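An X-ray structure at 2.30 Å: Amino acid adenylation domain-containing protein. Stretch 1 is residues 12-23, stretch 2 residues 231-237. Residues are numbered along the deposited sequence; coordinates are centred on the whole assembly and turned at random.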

ATOM      1  N   THR A  12     -19.860   6.480  31.776  1.00 65.72           N
ATOM      2  CA  THR A  12     -19.789   5.970  33.140  1.00 60.06           C
ATOM      3  C   THR A  12     -20.987   5.094  33.479  1.00 62.67           C
ATOM      4  O   THR A  12     -20.886   4.239  34.366  1.00 60.63           O
ATOM      5  CB  THR A  12     -19.700   7.126  34.139  1.00 65.94           C
ATOM      6  OG1 THR A  12     -20.947   7.829  34.177  1.00 66.89           O
ATOM      7  CG2 THR A  12     -18.585   8.091  33.746  1.00 59.37           C
ATOM      8  N   GLN A  13     -22.110   5.288  32.795  1.00 64.69           N
ATOM      9  CA  GLN A  13     -23.277   4.440  32.997  1.00 70.90           C
ATOM     10  C   GLN A  13     -23.016   3.055  32.419  1.00 69.15           C
ATOM     11  O   GLN A  13     -22.522   2.923  31.294  1.00 63.89           O
ATOM     12  CB  GLN A  13     -24.501   5.065  32.329  1.00 77.01           C
ATOM     13  CG  GLN A  13     -25.833   4.538  32.828  1.00 97.53           C
ATOM     14  CD  GLN A  13     -26.334   5.286  34.050  1.00123.36           C
ATOM     15  OE1 GLN A  13     -25.689   6.219  34.530  1.00106.42           O
ATOM     16  NE2 GLN A  13     -27.494   4.882  34.558  1.00115.84           N
ATOM     17  N   GLY A  14     -23.336   2.025  33.189  1.00 64.50           N
ATOM     18  CA  GLY A  14     -23.273   0.668  32.692  1.00 58.38           C
ATOM     19  C   GLY A  14     -21.902   0.037  32.827  1.00 53.58           C
ATOM     20  O   GLY A  14     -20.960   0.594  33.400  1.00 52.65           O
ATOM     21  N   ALA A  15     -21.803  -1.166  32.266  1.00 53.89           N
ATOM     22  CA  ALA A  15     -20.579  -1.950  32.369  1.00 50.36           C
ATOM     23  C   ALA A  15     -19.392  -1.193  31.786  1.00 47.24           C
ATOM     24  O   ALA A  15     -19.527  -0.391  30.857  1.00 48.44           O
ATOM     25  CB  ALA A  15     -20.749  -3.287  31.651  1.00 43.84           C
ATOM     26  N   GLN A  16     -18.208  -1.471  32.340  1.00 45.92           N
ATOM     27  CA  GLN A  16     -16.980  -0.798  31.945  1.00 48.27           C
ATOM     28  C   GLN A  16     -15.975  -1.718  31.273  1.00 48.18           C
ATOM     29  O   GLN A  16     -15.100  -1.228  30.549  1.00 43.48           O
ATOM     30  CB  GLN A  16     -16.319  -0.152  33.171  1.00 47.71           C
ATOM     31  CG  GLN A  16     -17.212   0.849  33.879  1.00 46.62           C
ATOM     32  CD  GLN A  16     -17.511   2.058  33.017  1.00 50.38           C
ATOM     33  OE1 GLN A  16     -16.600   2.773  32.596  1.00 51.64           O
ATOM     34  NE2 GLN A  16     -18.791   2.286  32.737  1.00 50.71           N
ATOM     35  N   THR A  17     -16.068  -3.024  31.509  1.00 44.83           N
ATOM     36  CA  THR A  17     -15.303  -4.037  30.802  1.00 42.13           C
ATOM     37  C   THR A  17     -16.264  -5.053  30.196  1.00 49.57           C
ATOM     38  O   THR A  17     -17.439  -5.128  30.569  1.00 46.83           O
ATOM     39  CB  THR A  17     -14.312  -4.749  31.734  1.00 50.60           C
ATOM     40  OG1 THR A  17     -13.626  -5.778  31.011  1.00 64.34           O
ATOM     41  CG2 THR A  17     -15.030  -5.384  32.928  1.00 48.51           C
ATOM     42  N   LEU A  18     -15.759  -5.846  29.249  1.00 48.73           N
ATOM     43  CA  LEU A  18     -16.611  -6.847  28.621  1.00 43.83           C
ATOM     44  C   LEU A  18     -16.969  -7.974  29.581  1.00 44.74           C
ATOM     45  O   LEU A  18     -17.997  -8.629  29.389  1.00 42.79           O
ATOM     46  CB  LEU A  18     -15.939  -7.420  27.371  1.00 38.96           C
ATOM     47  CG  LEU A  18     -15.832  -6.502  26.145  1.00 46.34           C
ATOM     48  CD1 LEU A  18     -15.436  -7.319  24.924  1.00 48.74           C
ATOM     49  CD2 LEU A  18     -17.116  -5.736  25.861  1.00 37.67           C
ATOM     50  N   GLN A  19     -16.148  -8.218  30.604  1.00 45.64           N
ATOM     51  CA  GLN A  19     -16.519  -9.183  31.632  1.00 46.86           C
ATOM     52  C   GLN A  19     -17.821  -8.782  32.314  1.00 47.64           C
ATOM     53  O   GLN A  19     -18.694  -9.624  32.547  1.00 51.29           O
ATOM     54  CB  GLN A  19     -15.396  -9.312  32.661  1.00 44.72           C
ATOM     55  CG  GLN A  19     -14.163 -10.030  32.145  1.00 49.12           C
ATOM     56  CD  GLN A  19     -13.039 -10.056  33.163  1.00 53.18           C
ATOM     57  OE1 GLN A  19     -13.269  -9.901  34.361  1.00 57.02           O
ATOM     58  NE2 GLN A  19     -11.813 -10.245  32.688  1.00 54.40           N
ATOM     59  N   ASP A  20     -17.970  -7.494  32.634  1.00 46.93           N
ATOM     60  CA  ASP A  20     -19.210  -7.022  33.240  1.00 50.04           C
ATOM     61  C   ASP A  20     -20.384  -7.141  32.274  1.00 47.22           C
ATOM     62  O   ASP A  20     -21.521  -7.354  32.707  1.00 49.47           O
ATOM     63  CB  ASP A  20     -19.048  -5.571  33.705  1.00 50.69           C
ATOM     64  CG  ASP A  20     -17.866  -5.381  34.646  1.00 54.94           C
ATOM     65  OD1 ASP A  20     -17.454  -6.360  35.309  1.00 50.50           O
ATOM     66  OD2 ASP A  20     -17.347  -4.246  34.720  1.00 62.67           O
ATOM     67  N   VAL A  21     -20.131  -7.009  30.970  1.00 43.42           N
ATOM     68  CA  VAL A  21     -21.196  -7.193  29.987  1.00 44.76           C
ATOM     69  C   VAL A  21     -21.717  -8.624  30.048  1.00 44.62           C
ATOM     70  O   VAL A  21     -22.930  -8.865  30.097  1.00 43.28           O
ATOM     71  CB  VAL A  21     -20.692  -6.834  28.575  1.00 46.81           C
ATOM     72  CG1 VAL A  21     -21.719  -7.235  27.525  1.00 44.38           C
ATOM     73  CG2 VAL A  21     -20.378  -5.341  28.473  1.00 44.00           C
ATOM     74  N   LEU A  22     -20.799  -9.591  30.071  1.00 44.29           N
ATOM     75  CA  LEU A  22     -21.193 -10.995  30.104  1.00 49.00           C
ATOM     76  C   LEU A  22     -21.887 -11.340  31.414  1.00 49.62           C
ATOM     77  O   LEU A  22     -22.856 -12.109  31.426  1.00 44.94           O
ATOM     78  CB  LEU A  22     -19.962 -11.876  29.893  1.00 50.39           C
ATOM     79  CG  LEU A  22     -20.209 -13.383  29.803  1.00 47.61           C
ATOM     80  CD1 LEU A  22     -21.139 -13.707  28.644  1.00 49.24           C
ATOM     81  CD2 LEU A  22     -18.895 -14.130  29.661  1.00 47.66           C
ATOM     82  N   THR A  23     -21.409 -10.780  32.527  1.00 51.76           N
ATOM     83  CA  THR A  23     -22.031 -11.043  33.821  1.00 47.59           C
ATOM     84  C   THR A  23     -23.483 -10.586  33.837  1.00 46.28           C
ATOM     85  O   THR A  23     -24.386 -11.355  34.186  1.00 55.66           O
ATOM     86  CB  THR A  23     -21.229 -10.353  34.924  1.00 53.03           C
ATOM     87  OG1 THR A  23     -19.986 -11.042  35.100  1.00 48.82           O
ATOM     88  CG2 THR A  23     -22.005 -10.339  36.237  1.00 53.46           C
ATOM     89  N   HIS A 231     -22.939  -8.340  17.793  1.00 36.55           N
ATOM     90  CA  HIS A 231     -22.724  -9.300  18.871  1.00 40.79           C
ATOM     91  C   HIS A 231     -22.556  -8.596  20.216  1.00 42.14           C
ATOM     92  O   HIS A 231     -23.282  -8.890  21.174  1.00 36.32           O
ATOM     93  CB  HIS A 231     -21.514 -10.181  18.563  1.00 34.22           C
ATOM     94  CG  HIS A 231     -21.179 -11.141  19.661  1.00 40.28           C
ATOM     95  ND1 HIS A 231     -22.093 -12.039  20.173  1.00 42.14           N
ATOM     96  CD2 HIS A 231     -20.032 -11.337  20.352  1.00 39.54           C
ATOM     97  CE1 HIS A 231     -21.520 -12.751  21.127  1.00 37.06           C
ATOM     98  NE2 HIS A 231     -20.270 -12.343  21.257  1.00 42.91           N
ATOM     99  N   LEU A 232     -21.615  -7.649  20.306  1.00 38.01           N
ATOM    100  CA  LEU A 232     -21.370  -7.001  21.593  1.00 37.59           C
ATOM    101  C   LEU A 232     -22.516  -6.072  21.976  1.00 35.64           C
ATOM    102  O   LEU A 232     -22.877  -5.980  23.155  1.00 40.10           O
ATOM    103  CB  LEU A 232     -20.044  -6.243  21.568  1.00 38.99           C
ATOM    104  CG  LEU A 232     -18.791  -7.121  21.587  1.00 40.59           C
ATOM    105  CD1 LEU A 232     -17.540  -6.253  21.545  1.00 37.26           C
ATOM    106  CD2 LEU A 232     -18.764  -8.040  22.799  1.00 38.72           C
ATOM    107  N   VAL A 233     -23.099  -5.371  21.004  1.00 38.50           N
ATOM    108  CA  VAL A 233     -24.298  -4.589  21.287  1.00 30.07           C
ATOM    109  C   VAL A 233     -25.387  -5.489  21.855  1.00 42.77           C
ATOM    110  O   VAL A 233     -26.122  -5.100  22.773  1.00 41.53           O
ATOM    111  CB  VAL A 233     -24.778  -3.863  20.018  1.00 37.31           C
ATOM    112  CG1 VAL A 233     -26.244  -3.471  20.149  1.00 42.68           C
ATOM    113  CG2 VAL A 233     -23.922  -2.636  19.751  1.00 42.36           C
ATOM    114  N   ASN A 234     -25.504  -6.708  21.323  1.00 40.74           N
ATOM    115  CA  ASN A 234     -26.558  -7.614  21.764  1.00 36.55           C
ATOM    116  C   ASN A 234     -26.304  -8.103  23.185  1.00 38.12           C
ATOM    117  O   ASN A 234     -27.217  -8.115  24.017  1.00 41.66           O
ATOM    118  CB  ASN A 234     -26.668  -8.794  20.798  1.00 38.61           C
ATOM    119  CG  ASN A 234     -27.175  -8.385  19.432  1.00 39.11           C
ATOM    120  OD1 ASN A 234     -27.975  -7.457  19.302  1.00 42.07           O
ATOM    121  ND2 ASN A 234     -26.707  -9.076  18.400  1.00 42.87           N
ATOM    122  N   VAL A 235     -25.069  -8.516  23.483  1.00 37.85           N
ATOM    123  CA  VAL A 235     -24.748  -8.956  24.838  1.00 38.52           C
ATOM    124  C   VAL A 235     -24.902  -7.801  25.823  1.00 42.60           C
ATOM    125  O   VAL A 235     -25.384  -7.985  26.947  1.00 39.55           O
ATOM    126  CB  VAL A 235     -23.330  -9.556  24.890  1.00 35.72           C
ATOM    127  CG1 VAL A 235     -23.056 -10.167  26.259  1.00 43.14           C
ATOM    128  CG2 VAL A 235     -23.151 -10.607  23.806  1.00 41.43           C
ATOM    129  N   TYR A 236     -24.501  -6.592  25.414  1.00 40.82           N
ATOM    130  CA  TYR A 236     -24.605  -5.433  26.298  1.00 39.54           C
ATOM    131  C   TYR A 236     -26.058  -5.128  26.644  1.00 43.05           C
ATOM    132  O   TYR A 236     -26.382  -4.818  27.799  1.00 43.55           O
ATOM    133  CB  TYR A 236     -23.953  -4.213  25.646  1.00 42.82           C
ATOM    134  CG  TYR A 236     -24.029  -2.964  26.497  1.00 44.80           C
ATOM    135  CD1 TYR A 236     -25.068  -2.053  26.340  1.00 41.14           C
ATOM    136  CD2 TYR A 236     -23.062  -2.698  27.461  1.00 45.17           C
ATOM    137  CE1 TYR A 236     -25.141  -0.907  27.120  1.00 40.84           C
ATOM    138  CE2 TYR A 236     -23.124  -1.555  28.242  1.00 45.98           C
ATOM    139  CZ  TYR A 236     -24.164  -0.664  28.068  1.00 44.27           C
ATOM    140  OH  TYR A 236     -24.227   0.470  28.847  1.00 46.56           O
ATOM    141  N   THR A 237     -26.942  -5.165  25.648  1.00 40.76           N
ATOM    142  CA  THR A 237     -28.368  -5.045  25.914  1.00 46.24           C
ATOM    143  C   THR A 237     -28.961  -6.327  26.481  1.00 39.23           C
ATOM    144  O   THR A 237     -30.102  -6.305  26.951  1.00 48.01           O
ATOM    145  CB  THR A 237     -29.123  -4.659  24.638  1.00 41.23           C
ATOM    146  OG1 THR A 237     -29.015  -5.713  23.670  1.00 44.94           O
ATOM    147  CG2 THR A 237     -28.560  -3.360  24.053  1.00 41.57           C
TER
HETATM  148  O   HOH W   1     -25.010  -7.207  29.485  1.00 40.57           O

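The helix that opens at Leu 18, with Thr 17 at its N-cap, packs against the helix of the second stretch at 57°, the axes approaching to 8.6 Å. No direct hydrogen bond joins the stretches; apolar side chains dominate the contact. Val 21, whose CA is 5.3 Å from Tyr 236 CA, the nearest CA pair across the stretches, points its CA-to-CB bond toward the second helix. The t rotamer of Val 21 sets its CG1 3.5 Å from Val 235 CG1, on a side chain itself t and pointing toward the first helix, and its CG2 3.9 Å from Tyr 236 CD2, at the edge of the ring. Both methyls of Val 21 are thus engaged.

Leu 18 and Leu 232 leave their backbones sideways, yet both adopt the mt conformation, which carries their ends inward until Leu 18 CD1 lies 4.0 Å from Leu 232 CD2. Tyr 236 also starts sideways; chi1 of 179° carries its ring to the loop before the first helix, where Tyr 236 OH comes 4.0 Å from Gly 14 CA. A CB on Gly 14 would clash with that hydroxyl, and its backbone angles (86°/-174°) independently call for glycine. Gln 16, mm, folds back so that Gln 16 NE2 donates to Gly 14 O (2.8 Å), within the loop.

A water-mediated link supplements this packing: the oxygen of water 1 lies 2.7 Å from both Val 21 O and Val 235 O, hydrogen-bonding to each carbonyl.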